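Local coordinates for protein CDP-glucose-4,6-dehydratase (Yersinia pseudotuberculosis, PDB 1RKX) that probably catalyses the NAD-dependent removal of water from CDP-D-glucose to give the 4-keto-6-deoxy sugar nucleotide, as an extended short-chain dehydrogenase/reductase, at residues M109-V112 / Y113-A117. Sequence-based numbering, arbitrary orientation.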
ATOM      1  N   MET C 109       3.821  17.257 -23.012  1.00 13.92           N
ATOM      2  CA  MET C 109       2.974  17.799 -24.070  1.00 16.11           C
ATOM      3  C   MET C 109       3.119  17.029 -25.384  1.00 16.51           C
ATOM      4  O   MET C 109       2.144  16.887 -26.129  1.00 15.53           O
ATOM      5  CB  MET C 109       3.243  19.290 -24.288  1.00 14.35           C
ATOM      6  CG  MET C 109       2.835  20.169 -23.094  1.00 13.72           C
ATOM      7  SD  MET C 109       1.153  19.856 -22.447  1.00 16.53           S
ATOM      8  CE  MET C 109       0.148  20.283 -23.860  1.00 18.35           C
ATOM      9  N   GLY C 110       4.321  16.530 -25.657  1.00 15.68           N
ATOM     10  CA  GLY C 110       4.543  15.757 -26.870  1.00 16.33           C
ATOM     11  C   GLY C 110       3.614  14.558 -26.878  1.00 17.19           C
ATOM     12  O   GLY C 110       3.001  14.232 -27.897  1.00 16.61           O
ATOM     13  N   THR C 111       3.503  13.900 -25.729  1.00 15.68           N
ATOM     14  CA  THR C 111       2.632  12.741 -25.586  1.00 15.89           C
ATOM     15  C   THR C 111       1.174  13.188 -25.721  1.00 15.79           C
ATOM     16  O   THR C 111       0.368  12.518 -26.369  1.00 14.15           O
ATOM     17  CB  THR C 111       2.865  12.051 -24.222  1.00 14.66           C
ATOM     18  OG1 THR C 111       4.221  11.586 -24.159  1.00 17.45           O
ATOM     19  CG2 THR C 111       1.920  10.873 -24.043  1.00 17.35           C
ATOM     20  N   VAL C 112       0.836  14.325 -25.115  1.00 14.93           N
ATOM     21  CA  VAL C 112      -0.523  14.850 -25.219  1.00 13.03           C
ATOM     22  C   VAL C 112      -0.882  15.116 -26.686  1.00 16.59           C
ATOM     23  O   VAL C 112      -1.955  14.715 -27.151  1.00 14.86           O
ATOM     24  CB  VAL C 112      -0.686  16.165 -24.411  1.00 14.59           C
ATOM     25  CG1 VAL C 112      -2.012  16.840 -24.767  1.00 15.31           C
ATOM     26  CG2 VAL C 112      -0.637  15.858 -22.912  1.00 12.13           C
ATOM     27  N   TYR C 113       0.014  15.780 -27.414  1.00 13.71           N
ATOM     28  CA  TYR C 113      -0.225  16.086 -28.829  1.00 17.10           C
ATOM     29  C   TYR C 113      -0.384  14.819 -29.679  1.00 18.27           C
ATOM     30  O   TYR C 113      -1.203  14.775 -30.601  1.00 18.19           O
ATOM     31  CB  TYR C 113       0.918  16.934 -29.390  1.00 16.77           C
ATOM     32  CG  TYR C 113       1.054  18.311 -28.759  1.00 18.73           C
ATOM     33  CD1 TYR C 113       2.292  18.949 -28.711  1.00 19.74           C
ATOM     34  CD2 TYR C 113      -0.050  18.972 -28.203  1.00 19.91           C
ATOM     35  CE1 TYR C 113       2.439  20.201 -28.124  1.00 19.66           C
ATOM     36  CE2 TYR C 113       0.087  20.235 -27.614  1.00 18.49           C
ATOM     37  CZ  TYR C 113       1.336  20.836 -27.579  1.00 20.35           C
ATOM     38  OH  TYR C 113       1.503  22.069 -26.994  1.00 19.43           O
ATOM     39  N   LEU C 114       0.405  13.794 -29.376  1.00 17.68           N
ATOM     40  CA  LEU C 114       0.325  12.537 -30.117  1.00 17.89           C
ATOM     41  C   LEU C 114      -1.034  11.873 -29.904  1.00 17.20           C
ATOM     42  O   LEU C 114      -1.701  11.469 -30.867  1.00 16.31           O
ATOM     43  CB  LEU C 114       1.428  11.576 -29.666  1.00 18.35           C
ATOM     44  CG  LEU C 114       1.346  10.222 -30.382  1.00 20.59           C
ATOM     45  CD1 LEU C 114       2.445  10.139 -31.424  1.00 21.81           C
ATOM     46  CD2 LEU C 114       1.461   9.090 -29.380  1.00 21.39           C
ATOM     47  N   LEU C 115      -1.443  11.761 -28.643  1.00 16.71           N
ATOM     48  CA  LEU C 115      -2.724  11.145 -28.306  1.00 16.31           C
ATOM     49  C   LEU C 115      -3.898  11.957 -28.852  1.00 17.37           C
ATOM     50  O   LEU C 115      -4.901  11.390 -29.292  1.00 15.66           O
ATOM     51  CB  LEU C 115      -2.845  10.970 -26.786  1.00 17.02           C
ATOM     52  CG  LEU C 115      -1.820   9.998 -26.185  1.00 19.82           C
ATOM     53  CD1 LEU C 115      -1.879  10.031 -24.657  1.00 20.29           C
ATOM     54  CD2 LEU C 115      -2.102   8.590 -26.705  1.00 21.00           C
ATOM     55  N   GLU C 116      -3.770  13.282 -28.846  1.00 16.13           N
ATOM     56  CA  GLU C 116      -4.830  14.140 -29.371  1.00 19.30           C
ATOM     57  C   GLU C 116      -4.977  13.912 -30.879  1.00 20.90           C
ATOM     58  O   GLU C 116      -6.090  13.840 -31.404  1.00 19.95           O
ATOM     59  CB  GLU C 116      -4.502  15.613 -29.092  1.00 19.93           C
ATOM     60  CG  GLU C 116      -5.596  16.612 -29.482  1.00 22.13           C
ATOM     61  CD  GLU C 116      -6.868  16.478 -28.654  1.00 23.88           C
ATOM     62  OE1 GLU C 116      -6.890  15.710 -27.666  1.00 20.65           O
ATOM     63  OE2 GLU C 116      -7.860  17.160 -28.997  1.00 26.94           O
ATOM     64  N   ALA C 117      -3.847  13.794 -31.573  1.00 18.96           N
ATOM     65  CA  ALA C 117      -3.866  13.564 -33.014  1.00 19.85           C
ATOM     66  C   ALA C 117      -4.551  12.235 -33.314  1.00 24.13           C
ATOM     67  O   ALA C 117      -5.393  12.138 -34.210  1.00 20.77           O
ATOM     68  CB  ALA C 117      -2.445  13.557 -33.563  1.00 20.12           C
TER
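Met109 to Val112 and Tyr113 to Glu116 are joined one to one by successive i to i+4 hydrogen bonds, from Tyr113 N to Met109 O at 2.7 Å through Glu116 N to Val112 O at 2.9 Å, in an unbroken run of alpha-helix. One turn apart, Met109 and Tyr113 meet through their side chains. The tyrosine ring folds back along the helix, its CG anti to the carbonyl carbon (chi1 -64°), and this lays one face over the carbonyl oxygen that its own N-H binds: Met109 O sits 3.1 Å above the ring plane, displaced toward the rim. Farther out, the bent methionine chain brings its terminal methyl to the phenol end of the ring, with Met109 CE 3.8 Å from Tyr113 CE2, while Met109 CB lies 4.0 Å from Tyr113 CE1. On another side of the helix, Thr111 and Leu115 run side by side in the same direction, Thr111 CG2 meeting Leu115 CD1 at 3.9 Å. The threonine methyl is left for this apolar contact because OG1 turns beside its own backbone N and bonds to Asn107 O, one turn earlier. Glu116 carries its carboxylate away from these pairs: OE1 bonds to Tyr171 OH, and OE2 bonds to His120 and forms a salt bridge with Arg119, which would probably favour the charged form. Tyr113 packs on helix 69-79, whereas Val112 and Leu115 pack on helix 156-175; Met109 also touches Met109 of the second subunit. Helix 100-121 links parallel strands 83-86 and 126-130, making this a piece of the beta-alpha-beta crossover of the Rossmann fold, with Gly110 near the NAD-binding residue Ile66.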